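Local coordinates for mandelate racemase/muconate lactonizing enzyme (Polaromonas sp., PDB 3CB3), which belongs to the enolase superfamily and binds magnesium and L-glucaric acid, so it probably acts on the carbon next to the carboxylate of hydroxy or sugar acids, at residues S22-L27 with E46-F51; I229-N234 with L255-P260; L285-P290 with L310-H315. One frame throughout, in Å; residues are numbered along the deposited sequence.

Interaction 1: S22-L27 with E46-F51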
loop_
_atom_site.group_PDB
_atom_site.type_symbol
_atom_site.label_atom_id
_atom_site.label_comp_id
_atom_site.label_asym_id
_atom_site.label_seq_id
_atom_site.Cartn_x
_atom_site.Cartn_y
_atom_site.Cartn_z
ATOM N N SER A 22 -15.567 -1.093 -13.751
ATOM C CA SER A 22 -14.215 -0.773 -14.171
ATOM C C SER A 22 -14.322 -0.235 -15.591
ATOM O O SER A 22 -14.696 -0.956 -16.522
ATOM C CB SER A 22 -13.335 -2.020 -14.132
ATOM O OG SER A 22 -11.973 -1.677 -14.331
ATOM N N CYS A 23 -13.999 1.040 -15.743
ATOM C CA CYS A 23 -14.084 1.714 -17.029
ATOM C C CYS A 23 -12.701 2.063 -17.565
ATOM O O CYS A 23 -11.911 2.727 -16.897
ATOM C CB CYS A 23 -14.926 2.985 -16.875
ATOM S SG CYS A 23 -15.084 4.025 -18.347
ATOM N N TYR A 24 -12.408 1.596 -18.771
ATOM C CA TYR A 24 -11.128 1.884 -19.390
ATOM C C TYR A 24 -11.278 3.051 -20.353
ATOM O O TYR A 24 -11.813 2.917 -21.454
ATOM C CB TYR A 24 -10.587 0.638 -20.095
ATOM C CG TYR A 24 -10.016 -0.365 -19.118
ATOM C CD1 TYR A 24 -10.840 -1.031 -18.207
ATOM C CD2 TYR A 24 -8.642 -0.607 -19.062
ATOM C CE1 TYR A 24 -10.308 -1.908 -17.259
ATOM C CE2 TYR A 24 -8.099 -1.482 -18.118
ATOM C CZ TYR A 24 -8.937 -2.125 -17.223
ATOM O OH TYR A 24 -8.401 -2.977 -16.288
ATOM N N LEU A 25 -10.805 4.206 -19.901
ATOM C CA LEU A 25 -10.872 5.445 -20.660
ATOM C C LEU A 25 -9.726 5.591 -21.657
ATOM O O LEU A 25 -8.559 5.611 -21.271
ATOM C CB LEU A 25 -10.836 6.621 -19.688
ATOM C CG LEU A 25 -10.823 8.038 -20.249
ATOM C CD1 LEU A 25 -12.170 8.354 -20.850
ATOM C CD2 LEU A 25 -10.497 9.012 -19.133
ATOM N N PRO A 26 -10.042 5.676 -22.955
ATOM C CA PRO A 26 -8.956 5.828 -23.929
ATOM C C PRO A 26 -8.413 7.255 -23.902
ATOM O O PRO A 26 -9.169 8.209 -23.721
ATOM C CB PRO A 26 -9.625 5.477 -25.260
ATOM C CG PRO A 26 -11.057 5.872 -25.040
ATOM C CD PRO A 26 -11.324 5.394 -23.629
ATOM N N LEU A 27 -7.101 7.391 -24.057
ATOM C CA LEU A 27 -6.472 8.704 -24.067
ATOM C C LEU A 27 -6.266 9.139 -25.512
ATOM O O LEU A 27 -5.835 8.348 -26.349
ATOM C CB LEU A 27 -5.123 8.661 -23.350
ATOM C CG LEU A 27 -5.156 8.276 -21.868
ATOM C CD1 LEU A 27 -3.746 8.312 -21.310
ATOM C CD2 LEU A 27 -6.067 9.230 -21.104
ATOM N N GLU A 46 -4.316 4.402 -22.022
ATOM C CA GLU A 46 -5.628 4.380 -21.384
ATOM C C GLU A 46 -5.494 4.467 -19.870
ATOM O O GLU A 46 -4.411 4.262 -19.324
ATOM C CB GLU A 46 -6.379 3.095 -21.760
ATOM C CG GLU A 46 -5.572 1.822 -21.536
ATOM C CD GLU A 46 -6.341 0.559 -21.882
ATOM O OE1 GLU A 46 -7.118 0.579 -22.861
ATOM O OE2 GLU A 46 -6.155 -0.461 -21.183
ATOM N N ILE A 47 -6.596 4.794 -19.203
ATOM C CA ILE A 47 -6.622 4.889 -17.746
ATOM C C ILE A 47 -7.780 4.035 -17.260
ATOM O O ILE A 47 -8.880 4.135 -17.787
ATOM C CB ILE A 47 -6.888 6.319 -17.246
ATOM C CG1 ILE A 47 -5.860 7.286 -17.814
ATOM C CG2 ILE A 47 -6.815 6.348 -15.721
ATOM C CD1 ILE A 47 -6.188 8.741 -17.509
ATOM N N ALA A 48 -7.532 3.197 -16.262
ATOM C CA ALA A 48 -8.590 2.354 -15.720
ATOM C C ALA A 48 -9.273 3.131 -14.606
ATOM O O ALA A 48 -8.634 3.535 -13.639
ATOM C CB ALA A 48 -8.006 1.049 -15.172
ATOM N N ILE A 49 -10.571 3.357 -14.761
ATOM C CA ILE A 49 -11.345 4.083 -13.765
ATOM C C ILE A 49 -12.268 3.139 -13.010
ATOM O O ILE A 49 -12.948 2.302 -13.608
ATOM C CB ILE A 49 -12.221 5.189 -14.410
ATOM C CG1 ILE A 49 -11.342 6.250 -15.073
ATOM C CG2 ILE A 49 -13.103 5.845 -13.358
ATOM C CD1 ILE A 49 -10.958 5.902 -16.472
ATOM N N LEU A 50 -12.278 3.266 -11.691
ATOM C CA LEU A 50 -13.157 2.457 -10.854
ATOM C C LEU A 50 -14.298 3.369 -10.412
ATOM O O LEU A 50 -14.072 4.343 -9.690
ATOM C CB LEU A 50 -12.409 1.937 -9.619
ATOM C CG LEU A 50 -13.292 1.262 -8.560
ATOM C CD1 LEU A 50 -13.977 0.039 -9.160
ATOM C CD2 LEU A 50 -12.450 0.878 -7.350
ATOM N N PHE A 51 -15.512 3.077 -10.867
ATOM C CA PHE A 51 -16.670 3.883 -10.491
ATOM C C PHE A 51 -17.487 3.185 -9.415
ATOM O O PHE A 51 -17.687 1.968 -9.464
ATOM C CB PHE A 51 -17.581 4.134 -11.697
ATOM C CG PHE A 51 -17.158 5.283 -12.563
ATOM C CD1 PHE A 51 -17.109 6.576 -12.054
ATOM C CD2 PHE A 51 -16.856 5.076 -13.910
ATOM C CE1 PHE A 51 -16.768 7.652 -12.876
ATOM C CE2 PHE A 51 -16.516 6.138 -14.737
ATOM C CZ PHE A 51 -16.472 7.432 -14.221
#
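Cys23 and Leu25 form antiparallel hydrogen-bonded pairs with Ile49 and Ile47, in two adjacent strands whose segment axes come within 4.5 Å of each other and run 150° apart. The first pair is gripped by two short, nearly straight bonds: Cys23 N meets Ile49 O at 2.7 Å, and the return bond from Ile49 N to Cys23 O is just as short; those joining Leu25 and Ile47 are a little longer and more bent. Pro26 sits opposite Glu46 in a non-hydrogen-bonded pair, where an amide hydrogen is not needed for bonding to that strand.

On the face carrying Ser22, Tyr24, Ala48 and Glu46, the methyl of Ala48 lies over the tyrosine ring in a CH-pi contact, 4.0 Å from CB to the Tyr24 ring centroid. Alanine suits the place because a small side chain allows the ring to lie close above it. Having CG opposite the carbonyl carbon (chi1 -76°) swings the Tyr24 ring across to this neighbour. Glu46 comes instead to the ring edge, its OE2 3.3 Å from Tyr24 CD2, with carboxylate and ring planes 58° apart. These two strands are the middle pair of a four-stranded antiparallel sheet in the N-terminal capping domain of the enolase superfamily; Arg376, from the next strand, makes a cation-pi contact with Tyr24.

The face carrying Cys23, Leu25, Ile47 and Ile49 is apolar. Ile49 CD1 presses unusually tightly on Leu25 CB, at 3.3 Å. The Phe51 ring approaches obliquely, with Phe51 CD2 4.1 Å from Cys23 CB. Trp374 of helix 371-374 covers Cys23 and Leu25 here. At the strand end, Leu27 CD2 meets Ile47 CD1 at 3.6 Å, the two side chains crossing at about a right angle, and the Leu27 side chain lies about 7 Å from bound L-glucaric acid.

Interaction 2: I229-N234 with L255-P260. With MG (magnesium ion), chain F.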
loop_
_atom_site.group_PDB
_atom_site.type_symbol
_atom_site.label_atom_id
_atom_site.label_comp_id
_atom_site.label_asym_id
_atom_site.label_seq_id
_atom_site.Cartn_x
_atom_site.Cartn_y
_atom_site.Cartn_z
ATOM N N ILE A 229 20.174 26.815 -10.404
ATOM C CA ILE A 229 20.132 27.564 -11.650
ATOM C C ILE A 229 18.728 28.129 -11.847
ATOM O O ILE A 229 18.550 29.231 -12.360
ATOM C CB ILE A 229 20.480 26.668 -12.859
ATOM C CG1 ILE A 229 21.882 26.087 -12.686
ATOM C CG2 ILE A 229 20.390 27.476 -14.156
ATOM C CD1 ILE A 229 22.944 27.128 -12.444
ATOM N N PHE A 230 17.731 27.370 -11.417
ATOM C CA PHE A 230 16.349 27.794 -11.572
ATOM C C PHE A 230 15.887 28.895 -10.623
ATOM O O PHE A 230 14.866 29.527 -10.873
ATOM C CB PHE A 230 15.417 26.586 -11.442
ATOM C CG PHE A 230 15.273 25.788 -12.707
ATOM C CD1 PHE A 230 15.004 26.423 -13.917
ATOM C CD2 PHE A 230 15.349 24.397 -12.682
ATOM C CE1 PHE A 230 14.810 25.687 -15.084
ATOM C CE2 PHE A 230 15.157 23.650 -13.847
ATOM C CZ PHE A 230 14.885 24.297 -15.050
ATOM N N GLU A 231 16.638 29.135 -9.551
ATOM C CA GLU A 231 16.264 30.149 -8.565
ATOM C C GLU A 231 15.865 31.504 -9.154
ATOM O O GLU A 231 14.761 31.989 -8.910
ATOM C CB GLU A 231 17.394 30.351 -7.540
ATOM C CG GLU A 231 17.458 29.321 -6.410
ATOM C CD GLU A 231 16.343 29.474 -5.368
ATOM O OE1 GLU A 231 15.182 29.118 -5.665
ATOM O OE2 GLU A 231 16.630 29.955 -4.244
ATOM N N PRO A 232 16.756 32.131 -9.943
ATOM C CA PRO A 232 16.426 33.436 -10.528
ATOM C C PRO A 232 15.205 33.473 -11.450
ATOM O O PRO A 232 14.733 34.549 -11.808
ATOM C CB PRO A 232 17.725 33.840 -11.233
ATOM C CG PRO A 232 18.366 32.512 -11.578
ATOM C CD PRO A 232 18.106 31.691 -10.344
ATOM N N PHE A 233 14.688 32.306 -11.824
ATOM C CA PHE A 233 13.511 32.233 -12.694
ATOM C C PHE A 233 12.211 32.537 -11.942
ATOM O O PHE A 233 11.193 32.844 -12.556
ATOM C CB PHE A 233 13.394 30.839 -13.306
ATOM C CG PHE A 233 14.357 30.580 -14.423
ATOM C CD1 PHE A 233 13.929 30.620 -15.745
ATOM C CD2 PHE A 233 15.686 30.272 -14.155
ATOM C CE1 PHE A 233 14.812 30.350 -16.792
ATOM C CE2 PHE A 233 16.580 30.001 -15.193
ATOM C CZ PHE A 233 16.142 30.038 -16.511
ATOM N N ASN A 234 12.250 32.434 -10.617
ATOM C CA ASN A 234 11.066 32.678 -9.798
ATOM C C ASN A 234 9.902 31.797 -10.229
ATOM O O ASN A 234 8.798 32.290 -10.483
ATOM C CB ASN A 234 10.628 34.144 -9.882
ATOM C CG ASN A 234 11.578 35.081 -9.168
ATOM O OD1 ASN A 234 12.153 34.740 -8.131
ATOM N ND2 ASN A 234 11.735 36.281 -9.712
ATOM N N LEU A 255 14.877 23.457 2.161
ATOM C CA LEU A 255 15.494 24.315 3.162
ATOM C C LEU A 255 16.449 25.335 2.557
ATOM O O LEU A 255 16.450 26.508 2.930
ATOM C CB LEU A 255 16.231 23.452 4.196
ATOM C CG LEU A 255 16.939 24.073 5.413
ATOM C CD1 LEU A 255 18.254 24.693 5.013
ATOM C CD2 LEU A 255 16.029 25.108 6.065
ATOM N N GLN A 256 17.251 24.884 1.609
ATOM C CA GLN A 256 18.241 25.743 0.985
ATOM C C GLN A 256 17.727 26.744 -0.059
ATOM O O GLN A 256 18.170 27.886 -0.099
ATOM C CB GLN A 256 19.321 24.849 0.381
ATOM C CG GLN A 256 20.464 25.568 -0.284
ATOM C CD GLN A 256 21.691 24.694 -0.349
ATOM O OE1 GLN A 256 21.612 23.533 -0.737
ATOM N NE2 GLN A 256 22.837 25.245 0.040
ATOM N N PHE A 257 16.773 26.333 -0.883
ATOM C CA PHE A 257 16.286 27.207 -1.936
ATOM C C PHE A 257 14.974 27.945 -1.676
ATOM O O PHE A 257 14.088 27.444 -0.991
ATOM C CB PHE A 257 16.191 26.395 -3.233
ATOM C CG PHE A 257 17.504 25.803 -3.659
ATOM C CD1 PHE A 257 18.558 26.626 -4.044
ATOM C CD2 PHE A 257 17.705 24.426 -3.636
ATOM C CE1 PHE A 257 19.796 26.085 -4.399
ATOM C CE2 PHE A 257 18.937 23.876 -3.987
ATOM C CZ PHE A 257 19.984 24.706 -4.369
ATOM N N ASP A 258 14.870 29.142 -2.241
ATOM C CA ASP A 258 13.677 29.962 -2.106
ATOM C C ASP A 258 12.532 29.338 -2.884
ATOM O O ASP A 258 11.400 29.287 -2.405
ATOM C CB ASP A 258 13.919 31.373 -2.652
ATOM C CG ASP A 258 14.960 32.132 -1.871
ATOM O OD1 ASP A 258 15.328 31.680 -0.766
ATOM O OD2 ASP A 258 15.405 33.195 -2.358
ATOM N N THR A 259 12.831 28.878 -4.095
ATOM C CA THR A 259 11.817 28.261 -4.938
ATOM C C THR A 259 11.155 27.103 -4.210
ATOM O O THR A 259 11.831 26.226 -3.680
ATOM C CB THR A 259 12.425 27.734 -6.254
ATOM O OG1 THR A 259 13.033 28.822 -6.952
ATOM C CG2 THR A 259 11.342 27.112 -7.138
ATOM N N PRO A 260 9.814 27.104 -4.158
ATOM C CA PRO A 260 9.075 26.035 -3.483
ATOM C C PRO A 260 9.319 24.689 -4.135
ATOM O O PRO A 260 9.463 24.589 -5.363
ATOM C CB PRO A 260 7.617 26.471 -3.625
ATOM C CG PRO A 260 7.709 27.968 -3.674
ATOM C CD PRO A 260 8.909 28.194 -4.566
HETATM MG MG MG F . 12.718 26.708 0.477
HETATM O O HOH W 1 12.612 29.573 -9.514
HETATM O O HOH W 2 11.435 28.049 -0.030
HETATM O O HOH W 3 11.929 25.538 -0.916
HETATM O O HOH W 4 13.534 28.163 1.807
HETATM O O HOH W 5 11.264 25.809 1.815
#
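Glu231 reaches from the end of one outer helix of the beta/alpha barrel to the turn that follows the next, and its carboxylate takes up the backbone N-H groups of Asp258 and Thr259. Asp258 N donates to Glu231 OE2 at 2.8 Å, on the syn side but somewhat out of the carboxylate plane. Glu231 OE1 accepts twice: from Thr259 N through its syn lone pair, at 2.8 Å, and from Thr259 OG1 at 2.5 Å, nearly along the C-O axis. Glu231 OE2 also lies 3.9 Å from Asp258 OD2, a like-charge approach that the two N-H donors probably offset. A glutamate suits the place, long enough to span the gap and offering two acceptors side by side; a bend at chi2 (-73°) turns its end to the turn. With an alanine here, these amides and the hydroxyl would lose the carboxylate that gathers them, and the turn would probably be held less firmly.

Glu231 CG touches Phe257 CD1 at 3.8 Å, and further out the Phe257 side chain packs on Gln224, Cys227 and Arg228 of helix 220-230. Phe257 O binds a magnesium ion at 2.1 Å, and Ala254 O with four waters completes six ligands. Two of those waters also donate to Asp258 O and Thr259 O, tying the metal to this turn. Another water joins the segments, donating to Phe230 O at 2.6 Å and Thr259 OG1 at 2.7 Å.

Interaction 3: L285-P290 with L310-H315. With LGT (L-glucaric acid), chain G.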
loop_
_atom_site.group_PDB
_atom_site.type_symbol
_atom_site.label_atom_id
_atom_site.label_comp_id
_atom_site.label_asym_id
_atom_site.label_seq_id
_atom_site.Cartn_x
_atom_site.Cartn_y
_atom_site.Cartn_z
ATOM N N LEU A 285 2.298 20.543 -1.047
ATOM C CA LEU A 285 1.993 19.127 -0.919
ATOM C C LEU A 285 1.061 18.809 -2.067
ATOM O O LEU A 285 0.114 19.566 -2.335
ATOM C CB LEU A 285 1.291 18.846 0.415
ATOM C CG LEU A 285 1.289 17.372 0.817
ATOM C CD1 LEU A 285 2.720 16.953 1.155
ATOM C CD2 LEU A 285 0.375 17.155 2.019
ATOM N N MET A 286 1.305 17.692 -2.742
ATOM C CA MET A 286 0.478 17.322 -3.881
ATOM C C MET A 286 -0.251 15.996 -3.733
ATOM O O MET A 286 0.002 15.041 -4.471
ATOM C CB MET A 286 1.328 17.303 -5.152
ATOM C CG MET A 286 2.052 18.610 -5.422
ATOM S SD MET A 286 2.931 18.547 -7.004
ATOM C CE MET A 286 1.579 19.027 -8.154
ATOM N N PRO A 287 -1.178 15.921 -2.772
ATOM C CA PRO A 287 -1.934 14.690 -2.562
ATOM C C PRO A 287 -2.915 14.435 -3.703
ATOM O O PRO A 287 -3.400 15.369 -4.352
ATOM C CB PRO A 287 -2.643 14.950 -1.238
ATOM C CG PRO A 287 -2.866 16.435 -1.279
ATOM C CD PRO A 287 -1.534 16.932 -1.761
ATOM N N ASP A 288 -3.189 13.159 -3.939
ATOM C CA ASP A 288 -4.124 12.717 -4.969
ATOM C C ASP A 288 -5.214 11.945 -4.202
ATOM O O ASP A 288 -4.986 10.814 -3.767
ATOM C CB ASP A 288 -3.394 11.794 -5.952
ATOM C CG ASP A 288 -4.256 11.398 -7.135
ATOM O OD1 ASP A 288 -5.374 10.887 -6.912
ATOM O OD2 ASP A 288 -3.812 11.594 -8.288
ATOM N N ALA A 289 -6.384 12.556 -4.020
ATOM C CA ALA A 289 -7.460 11.915 -3.258
ATOM C C ALA A 289 -7.672 10.449 -3.648
ATOM O O ALA A 289 -7.643 9.563 -2.789
ATOM C CB ALA A 289 -8.752 12.705 -3.399
ATOM N N PRO A 290 -7.885 10.172 -4.945
ATOM C CA PRO A 290 -8.080 8.778 -5.357
ATOM C C PRO A 290 -6.907 7.886 -4.927
ATOM O O PRO A 290 -7.109 6.817 -4.361
ATOM C CB PRO A 290 -8.196 8.885 -6.874
ATOM C CG PRO A 290 -8.906 10.206 -7.044
ATOM C CD PRO A 290 -8.155 11.092 -6.066
ATOM N N LEU A 310 1.909 24.591 5.349
ATOM C CA LEU A 310 2.265 24.325 3.967
ATOM C C LEU A 310 1.184 24.778 3.006
ATOM O O LEU A 310 0.102 25.218 3.415
ATOM C CB LEU A 310 2.523 22.830 3.764
ATOM C CG LEU A 310 3.570 22.173 4.670
ATOM C CD1 LEU A 310 3.710 20.711 4.268
ATOM C CD2 LEU A 310 4.912 22.890 4.555
ATOM N N MET A 311 1.494 24.655 1.719
ATOM C CA MET A 311 0.584 25.023 0.654
ATOM C C MET A 311 0.105 23.759 -0.046
ATOM O O MET A 311 0.746 22.709 0.041
ATOM C CB MET A 311 1.294 25.952 -0.322
ATOM C CG MET A 311 1.829 27.202 0.368
ATOM S SD MET A 311 2.684 28.315 -0.737
ATOM C CE MET A 311 4.339 27.619 -0.727
ATOM N N LEU A 312 -1.022 23.862 -0.743
ATOM C CA LEU A 312 -1.600 22.709 -1.411
ATOM C C LEU A 312 -1.705 22.830 -2.931
ATOM O O LEU A 312 -2.066 23.885 -3.464
ATOM C CB LEU A 312 -2.990 22.443 -0.834
ATOM C CG LEU A 312 -3.627 21.094 -1.148
ATOM C CD1 LEU A 312 -2.862 20.008 -0.401
ATOM C CD2 LEU A 312 -5.093 21.102 -0.721
ATOM N N ALA A 313 -1.393 21.729 -3.612
ATOM C CA ALA A 313 -1.466 21.641 -5.067
ATOM C C ALA A 313 -1.864 20.201 -5.406
ATOM O O ALA A 313 -1.037 19.402 -5.843
ATOM C CB ALA A 313 -0.111 21.977 -5.690
ATOM N N PRO A 314 -3.142 19.855 -5.193
ATOM C CA PRO A 314 -3.663 18.510 -5.464
ATOM C C PRO A 314 -3.212 17.997 -6.826
ATOM O O PRO A 314 -3.021 18.774 -7.753
ATOM C CB PRO A 314 -5.178 18.704 -5.388
ATOM C CG PRO A 314 -5.318 19.804 -4.374
ATOM C CD PRO A 314 -4.235 20.770 -4.811
ATOM N N HIS A 315 -3.042 16.686 -6.942
ATOM C CA HIS A 315 -2.597 16.095 -8.200
ATOM C C HIS A 315 -3.729 15.457 -9.004
ATOM O O HIS A 315 -4.505 14.658 -8.477
ATOM C CB HIS A 315 -1.502 15.053 -7.925
ATOM C CG HIS A 315 -1.179 14.186 -9.105
ATOM N ND1 HIS A 315 -1.789 12.969 -9.323
ATOM C CD2 HIS A 315 -0.343 14.384 -10.154
ATOM C CE1 HIS A 315 -1.343 12.454 -10.456
ATOM N NE2 HIS A 315 -0.466 13.292 -10.980
HETATM O O1A LGT G . 2.202 16.237 -12.228
HETATM C C1 LGT G . 1.716 15.493 -13.105
HETATM O O1B LGT G . 0.529 15.547 -13.506
HETATM C C2 LGT G . 2.639 14.418 -13.762
HETATM O O2 LGT G . 3.704 14.073 -12.855
HETATM C C3 LGT G . 1.859 13.150 -14.163
HETATM O O3 LGT G . 1.243 12.615 -12.996
HETATM C C4 LGT G . 2.727 12.025 -14.829
HETATM O O4 LGT G . 2.798 10.856 -13.996
HETATM C C5 LGT G . 2.238 11.556 -16.224
HETATM O O5 LGT G . 0.874 11.108 -16.131
HETATM C C6 LGT G . 2.349 12.679 -17.282
HETATM O O6A LGT G . 3.498 12.891 -17.740
HETATM O O6B LGT G . 1.319 13.310 -17.609
#
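Asp288 and His315 meet carboxylate to ring edge: His315 ND1 donates to Asp288 OD2 at 2.7 Å, using the anti lone pair of that oxygen. The oxygen lies only 7° out of the imidazole plane, yet the carboxylate as a whole is turned 44° from the ring. Setting CG opposite the backbone N (chi1 168°) carries the His315 ring out to its partner, and leaves its other nitrogen at the ligand, where His315 NE2 donates to O3 of L-glucaric acid at 2.7 Å. The ring is thus held at both nitrogens, close to its own plane, which should restrict its rotation. A second shell fixes the aspartate: OD2 also shares a hydrogen bond with Tyr67 OH, while OD1 accepts from Arg291 N, making Asp288 the N-cap of helix 289-292.

Behind this pair the backbones leave neighbouring parallel strands of the beta/alpha barrel, paired at Leu285 and Leu312. Leu285 N bonds Met311 O and Ala313 N bonds Leu285 O, both at 2.9 Å; beyond them His315 N reaches Pro287 O from above the carbonyl plane. Pro287 brings no N-H of its own but gives this carbonyl, and lays its ring obliquely against Leu312, Pro287 CD to Leu312 CD1 at 3.6 Å. Met286 runs its flexible chain alongside Ala313, with Met286 CG 3.2 Å from Ala313 O.

The pair probably corresponds to the Asp-His pair of mandelate racemase, whose aspartate and histidine follow the sixth and seventh barrel strands. Glu265, Lys182 and Lys184 also bond the ligand. With ND1 committed to the carboxylate, NE2 is the nitrogen turned to the bound L-glucaric acid, a placing consistent with proton exchange between His315 and a bound sugar acid, as in that relative.

How the interactions relate
Along the chain the three contacts follow one another without overlap. Interaction 1 belongs to the antiparallel sheet of the N-terminal domain, whereas interactions 2 and 3 belong to the barrel, 2 among its outer helices and 3 on strands 284-285 and 311-312. Centres of interactions 1 and 2 are about 38 Å apart, on opposite sides of the chain's centre. Interaction 3 lies about 22 Å from the first and 20 Å from the second, between centres. The L-glucaric acid bonded to His315 is also near Leu27, consistent with a pocket lying between the capping domain and the barrel, while interaction 2 has a separate magnesium ion at the barrel's periphery.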